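HIT domain-containing protein (Leishmania major, PDB 3KSV) binds zinc and, as a histidine-triad (HIT) protein of the Hint type, probably hydrolyses or transfers nucleotides, although its substrate is not established. Local coordinates at residues 16-21 and 33-38; 27-32 and 71-76; 54-57 and 61-64. All coordinates share one frame; numbering follows the deposited sequence.

How the interactions relate
Interactions 1 and 2 pack helices on the antiparallel sheet of the HIT fold, while interaction 3 lies in the loop after strand 48-52. Interactions 1 and 2 have centres 11 Å apart and share the hairpin of strands 27-30 and 34-38: Ala-36 N lies 2.9 Å from Ala-29 O, and Ala-34 CB lies 3.7 Å from Leu-73 CD2, so helices 14-20 and 64-82 pack on opposite faces of it. Interactions 1 and 3, whose centres are 14 Å apart, meet at the zinc ion, where Cys-16 SG comes within 3.3 Å of His-55 ND1. Interactions 2 and 3, about 7 Å apart at their nearest atoms, do not touch. In interaction 1 the Phe-37 side chain is about 6 Å from that of His-108, the predicted nucleotidylated residue.

Interaction 1: 16-21 and 33-38. With ZN (zinc ion), chain B.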
# COMPACT_ATOMS: atom_id res chain seq x y z
N CYS A 16 8.36 -4.34 16.92
CA CYS A 16 8.14 -3.90 18.30
C CYS A 16 9.47 -3.69 19.04
O CYS A 16 9.60 -2.76 19.83
CB CYS A 16 7.25 -4.88 19.05
SG CYS A 16 5.48 -4.71 18.67
N LYS A 17 10.45 -4.54 18.78
CA LYS A 17 11.76 -4.39 19.41
C LYS A 17 12.42 -3.07 18.99
O LYS A 17 12.95 -2.35 19.82
CB LYS A 17 12.68 -5.56 19.04
CG LYS A 17 12.31 -6.88 19.67
CD LYS A 17 13.43 -7.90 19.44
CE LYS A 17 12.97 -9.33 19.68
NZ LYS A 17 12.88 -9.60 21.12
N ILE A 18 12.36 -2.75 17.70
CA ILE A 18 12.83 -1.47 17.18
C ILE A 18 12.04 -0.31 17.83
O ILE A 18 12.63 0.66 18.30
CB ILE A 18 12.69 -1.40 15.66
CG1 ILE A 18 13.67 -2.37 15.01
CG2 ILE A 18 12.96 0.01 15.12
CD1 ILE A 18 13.21 -2.80 13.62
N ILE A 19 10.72 -0.45 17.88
CA ILE A 19 9.86 0.64 18.34
C ILE A 19 10.12 1.00 19.80
O ILE A 19 10.15 2.18 20.14
CB ILE A 19 8.34 0.30 18.12
CG1 ILE A 19 7.99 0.31 16.63
CG2 ILE A 19 7.46 1.30 18.86
CD1 ILE A 19 6.78 -0.55 16.29
N LYS A 20 10.35 -0.01 20.64
CA LYS A 20 10.59 0.20 22.09
C LYS A 20 12.05 0.54 22.41
O LYS A 20 12.37 0.89 23.56
CB LYS A 20 10.15 -1.03 22.90
CG LYS A 20 8.64 -1.18 23.09
N GLY A 21 12.93 0.42 21.41
CA GLY A 21 14.36 0.71 21.58
C GLY A 21 15.28 -0.45 21.96
O GLY A 21 16.43 -0.23 22.33
N LYS A 33 1.68 8.21 15.73
CA LYS A 33 1.18 6.84 15.61
C LYS A 33 2.00 5.92 14.71
O LYS A 33 1.68 4.73 14.62
CB LYS A 33 -0.29 6.86 15.15
CG LYS A 33 -1.28 7.34 16.21
CD LYS A 33 -1.48 6.26 17.27
CE LYS A 33 -2.47 6.68 18.36
NZ LYS A 33 -2.90 5.50 19.20
N ALA A 34 3.06 6.44 14.09
CA ALA A 34 3.80 5.72 13.03
C ALA A 34 5.31 6.00 13.03
O ALA A 34 5.75 7.01 13.56
CB ALA A 34 3.19 6.05 11.65
N LEU A 35 6.08 5.10 12.43
CA LEU A 35 7.51 5.24 12.29
C LEU A 35 7.96 4.84 10.86
O LEU A 35 7.36 3.96 10.24
CB LEU A 35 8.20 4.35 13.34
CG LEU A 35 9.57 4.76 13.85
CD1 LEU A 35 9.40 5.71 15.03
CD2 LEU A 35 10.42 3.50 14.22
N ALA A 36 9.02 5.48 10.36
CA ALA A 36 9.68 5.08 9.12
C ALA A 36 11.18 4.82 9.33
O ALA A 36 11.85 5.52 10.11
CB ALA A 36 9.45 6.13 8.04
N PHE A 37 11.70 3.83 8.61
CA PHE A 37 13.11 3.54 8.57
C PHE A 37 13.52 2.76 7.30
O PHE A 37 12.68 2.38 6.48
CB PHE A 37 13.53 2.79 9.84
CG PHE A 37 12.66 1.64 10.16
CD1 PHE A 37 12.93 0.39 9.63
CD2 PHE A 37 11.59 1.78 11.02
CE1 PHE A 37 12.13 -0.72 9.93
CE2 PHE A 37 10.78 0.70 11.34
CZ PHE A 37 11.05 -0.56 10.79
N MET A 38 14.82 2.57 7.13
CA MET A 38 15.34 1.86 5.97
C MET A 38 15.19 0.34 6.13
O MET A 38 15.20 -0.19 7.25
CB MET A 38 16.80 2.23 5.72
CG MET A 38 17.09 3.75 5.61
SD MET A 38 16.19 4.60 4.30
CE MET A 38 16.75 3.64 2.88
ZN ZN B . 5.15 -5.86 16.50
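Ile-18 of helix 14-20 packs on Leu-35 and Phe-37, two residues on one side of strand 34-38, a helix-on-sheet contact at the zinc end of the HIT fold. Along the helix, Cys-16 comes first and serves the metal: its SG binds the zinc ion at 2.5 Å, beside Cys-13, His-55 and His-106. With chi1 at -78° the sulfur sits anti to the carbonyl carbon, on the flank of the helix where the ion lies. Lys-17 sends its NZ back to a hydrogen bond with Ala-11 O, tying the helix to the chain before it. Ile-18 then carries the contact, and its two branches divide the work: CG2 approaches Leu-35, while CD1 reaches Phe-37 obliquely to the ring. Neither approach is tight and the two segments bury 137 Å² in all, so this is a modest apolar seam; Cys-25 also touches Ile-18 and Phe-37. Ile-19 turns to Ile-51 of strand 48-52 and to His-106, linking the same helix to the next strand and to a zinc ligand. Beyond Lys-20 the helix ends at Gly-21, whose positive phi (92°) and backbone bonding into the last turn define a Schellman motif. Across the seam, Ile-18 CG2 stands 4.4 Å from Leu-35 CD2, and Ile-18 CD1 stands 4.2 Å from Phe-37 CZ.

Interaction 2: 27-32 and 71-76; sequences KVAETS and GVLLAK
The backbones of 27-32 and of helix 64-82 come nearest at Thr-31 and Leu-73, whose CA atoms are 7.8 Å apart, a spacing that side chains must bridge. Leu-73 does so. Its CG lies anti to the backbone N (chi1 -171°), which carries the isobutyl group outward from the helix, and its two methyls part toward Ala-29 in the strand and Thr-31 just after it. CD1 meets the single methyl of Ala-29, with CB 3.9 Å away; CD2 lies 4.4 Å from Thr-31 CG2, a looser approach. Leu-73 is buried and also touches Ala-34 and Val-50, and thus spans three neighbouring strands, as expected of a helix lying on the face of the HIT sheet. The edge strand is irregular here: Val-28 and Ala-29 both face Ala-36 in a classic beta bulge, and Ala-29 still directs its methyl at the helix. Glu-30 points the other way. Thr-31 separates its two functions by rotation, since with chi1 at 62° its methyl is turned to Leu-73 while OG1 is hydrogen-bonded to Asp-69 of the same helix, one turn before Leu-73. On the helix, Val-72 and Ala-75 pack against Ala-68 and Ala-67 of the second subunit, so the helix lies between its own sheet and the dimer partner. The closest pairs are carbon to carbon, and the segments bury 140 Å² in all, both sides summed. The chemistry implies dispersion and burial of methyl groups as its basis, with directional bonding at its border, such as Thr-31 OG1 to Asp-69 and Thr-31 O to Lys-53 NZ.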
# COMPACT_ATOMS: atom_id res chain seq x y z
N LYS A 27 16.09 6.18 12.48
CA LYS A 27 14.71 6.59 12.31
C LYS A 27 14.62 7.66 11.18
O LYS A 27 15.24 8.72 11.27
CB LYS A 27 14.33 7.11 13.70
CG LYS A 27 12.96 7.60 13.98
CD LYS A 27 13.02 8.33 15.37
CE LYS A 27 13.61 9.77 15.24
NZ LYS A 27 14.56 10.14 16.33
N VAL A 28 13.92 7.34 10.09
CA VAL A 28 13.75 8.26 8.94
C VAL A 28 12.64 9.31 9.20
O VAL A 28 12.68 10.45 8.69
CB VAL A 28 13.49 7.45 7.63
CG1 VAL A 28 12.92 8.31 6.51
CG2 VAL A 28 14.78 6.76 7.18
N ALA A 29 11.65 8.94 10.00
CA ALA A 29 10.59 9.84 10.42
C ALA A 29 9.83 9.17 11.55
O ALA A 29 9.88 7.94 11.71
CB ALA A 29 9.67 10.16 9.26
N GLU A 30 9.16 9.99 12.35
CA GLU A 30 8.36 9.51 13.47
C GLU A 30 7.21 10.48 13.67
O GLU A 30 7.40 11.68 13.64
CB GLU A 30 9.21 9.40 14.74
CG GLU A 30 8.44 8.88 15.96
CD GLU A 30 9.30 8.62 17.21
OE1 GLU A 30 10.48 9.06 17.27
OE2 GLU A 30 8.78 7.98 18.16
N THR A 31 6.01 9.94 13.81
CA THR A 31 4.83 10.75 14.06
C THR A 31 4.24 10.18 15.33
O THR A 31 4.81 9.26 15.92
CB THR A 31 3.82 10.71 12.87
OG1 THR A 31 3.34 9.38 12.67
CG2 THR A 31 4.48 11.19 11.58
N SER A 32 3.10 10.70 15.77
CA SER A 32 2.48 10.17 16.98
C SER A 32 2.18 8.67 16.87
O SER A 32 2.44 7.92 17.82
CB SER A 32 1.21 10.94 17.31
OG SER A 32 0.43 11.13 16.14
N GLY A 71 -1.33 6.54 6.57
CA GLY A 71 -1.55 7.02 5.20
C GLY A 71 -0.77 8.31 4.90
O GLY A 71 -0.19 8.46 3.82
N VAL A 72 -0.78 9.23 5.85
CA VAL A 72 -0.07 10.49 5.72
C VAL A 72 1.44 10.28 5.69
O VAL A 72 2.11 10.82 4.82
CB VAL A 72 -0.45 11.48 6.86
CG1 VAL A 72 0.59 12.59 6.98
CG2 VAL A 72 -1.84 12.06 6.62
N LEU A 73 1.98 9.48 6.62
CA LEU A 73 3.40 9.17 6.60
C LEU A 73 3.82 8.42 5.34
O LEU A 73 4.91 8.65 4.83
CB LEU A 73 3.82 8.37 7.83
CG LEU A 73 5.34 8.19 8.00
CD1 LEU A 73 6.13 9.47 7.73
CD2 LEU A 73 5.66 7.60 9.40
N LEU A 74 2.97 7.53 4.85
CA LEU A 74 3.25 6.81 3.59
C LEU A 74 3.40 7.77 2.39
O LEU A 74 4.33 7.65 1.58
CB LEU A 74 2.13 5.81 3.32
CG LEU A 74 2.33 4.79 2.21
CD1 LEU A 74 3.55 3.92 2.48
CD2 LEU A 74 1.05 3.93 2.10
N ALA A 75 2.50 8.74 2.30
CA ALA A 75 2.54 9.76 1.25
C ALA A 75 3.79 10.62 1.36
O ALA A 75 4.40 10.95 0.36
CB ALA A 75 1.27 10.65 1.30
N LYS A 76 4.15 10.99 2.59
CA LYS A 76 5.35 11.79 2.81
C LYS A 76 6.60 11.01 2.41
O LYS A 76 7.48 11.56 1.72
CB LYS A 76 5.46 12.23 4.26
CG LYS A 76 4.43 13.25 4.62
CD LYS A 76 4.62 13.83 5.99
CE LYS A 76 3.67 15.00 6.22
NZ LYS A 76 3.89 15.61 7.56

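Interaction 3: 54-57 and 61-64. With ZN (zinc ion), chain B.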
# COMPACT_ATOMS: atom_id res chain seq x y z
N GLU A 54 1.58 0.82 16.85
CA GLU A 54 0.72 -0.22 17.43
C GLU A 54 1.10 -1.58 16.83
O GLU A 54 1.34 -1.67 15.62
CB GLU A 54 -0.76 0.10 17.11
CG GLU A 54 -1.81 -0.86 17.74
CD GLU A 54 -3.21 -0.84 17.03
OE1 GLU A 54 -3.49 0.05 16.16
OE2 GLU A 54 -4.03 -1.73 17.36
N HIS A 55 1.15 -2.62 17.65
CA HIS A 55 1.34 -3.98 17.12
C HIS A 55 0.02 -4.50 16.54
O HIS A 55 -0.76 -5.17 17.23
CB HIS A 55 1.89 -4.97 18.17
CG HIS A 55 2.20 -6.33 17.61
ND1 HIS A 55 3.38 -6.62 16.96
CD2 HIS A 55 1.47 -7.47 17.60
CE1 HIS A 55 3.36 -7.88 16.56
NE2 HIS A 55 2.22 -8.42 16.94
N ALA A 56 -0.23 -4.18 15.28
CA ALA A 56 -1.32 -4.79 14.50
C ALA A 56 -0.66 -5.81 13.58
O ALA A 56 0.27 -5.48 12.87
CB ALA A 56 -2.05 -3.75 13.69
N SER A 57 -1.11 -7.05 13.61
CA SER A 57 -0.52 -8.07 12.74
C SER A 57 -0.92 -7.91 11.24
O SER A 57 -0.12 -8.18 10.34
CB SER A 57 -0.85 -9.47 13.27
OG SER A 57 -0.65 -10.45 12.26
N GLU A 61 -6.56 -4.92 11.39
CA GLU A 61 -6.54 -4.81 12.84
C GLU A 61 -6.12 -3.42 13.29
O GLU A 61 -6.15 -3.12 14.48
CB GLU A 61 -5.61 -5.88 13.42
CG GLU A 61 -6.18 -7.29 13.33
CD GLU A 61 -5.27 -8.34 13.97
OE1 GLU A 61 -4.13 -8.50 13.47
OE2 GLU A 61 -5.69 -9.00 14.97
N LEU A 62 -5.74 -2.57 12.33
CA LEU A 62 -5.21 -1.24 12.63
C LEU A 62 -6.37 -0.29 12.98
O LEU A 62 -7.43 -0.35 12.35
CB LEU A 62 -4.45 -0.73 11.39
CG LEU A 62 -3.41 0.37 11.54
CD1 LEU A 62 -2.35 0.00 12.56
CD2 LEU A 62 -2.80 0.67 10.18
N GLY A 63 -6.17 0.58 13.97
CA GLY A 63 -7.18 1.58 14.32
C GLY A 63 -7.35 2.64 13.25
O GLY A 63 -6.43 2.93 12.50
N MET A 64 -8.54 3.23 13.17
CA MET A 64 -8.84 4.23 12.15
C MET A 64 -7.94 5.48 12.27
O MET A 64 -7.47 6.00 11.27
CB MET A 64 -10.33 4.61 12.19
CG MET A 64 -11.23 4.01 11.07
SD MET A 64 -10.68 2.52 10.17
ZN ZN B . 5.15 -5.86 16.50
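Glu-54 and Leu-62 cross at an angle, Ala-56 lies beside them, and Glu-61 reaches back over Ser-57; these approaches join the two parts of the loop between strand 48-52 and helix 64-82. Glu-54 has an extended chain, CG anti to the backbone N (chi1 -176°), that lays OE1 beside Gly-63 N. That oxygen approaches Gly-63 N at 3.5 Å, a near contact that is not a hydrogen bond, and lies 3.8 Å from the CD1 methyl of Leu-62. The same methyl meets Ala-56 CB at 3.9 Å, so one branch of Leu-62 touches both a carboxylate oxygen and an apolar side chain. Ala-56 CB also packs against Glu-61, with the two CB atoms 4.2 Å apart. Glu-61 has CG beside its backbone N, and its OE1 returns to Ser-57 N at 3.4 Å; the 125° angle at the hydrogen makes this a weak, bent bond, and Cys-58 N gives the same oxygen another weak one. His-55 takes no part in the contact; its ND1 binds the zinc ion at 2.0 Å. It is also the centre of an inverse gamma turn, in which Ala-56 N makes a weak bond to Glu-54 O. Its ring meets that of His-106, another zinc ligand, with planes at about 80°. Glu-54 OE1 also lies near Asp-66 OD2, and the proximity of two acidic groups may raise the proton affinity of one of them. Gly-63 occupies the N-cap position of helix 64-82, Leu-62 O accepts a hydrogen bond from Arg-79 of the second subunit, and Ala-56 pairs through its backbone with Val-107, just before strand 109-114.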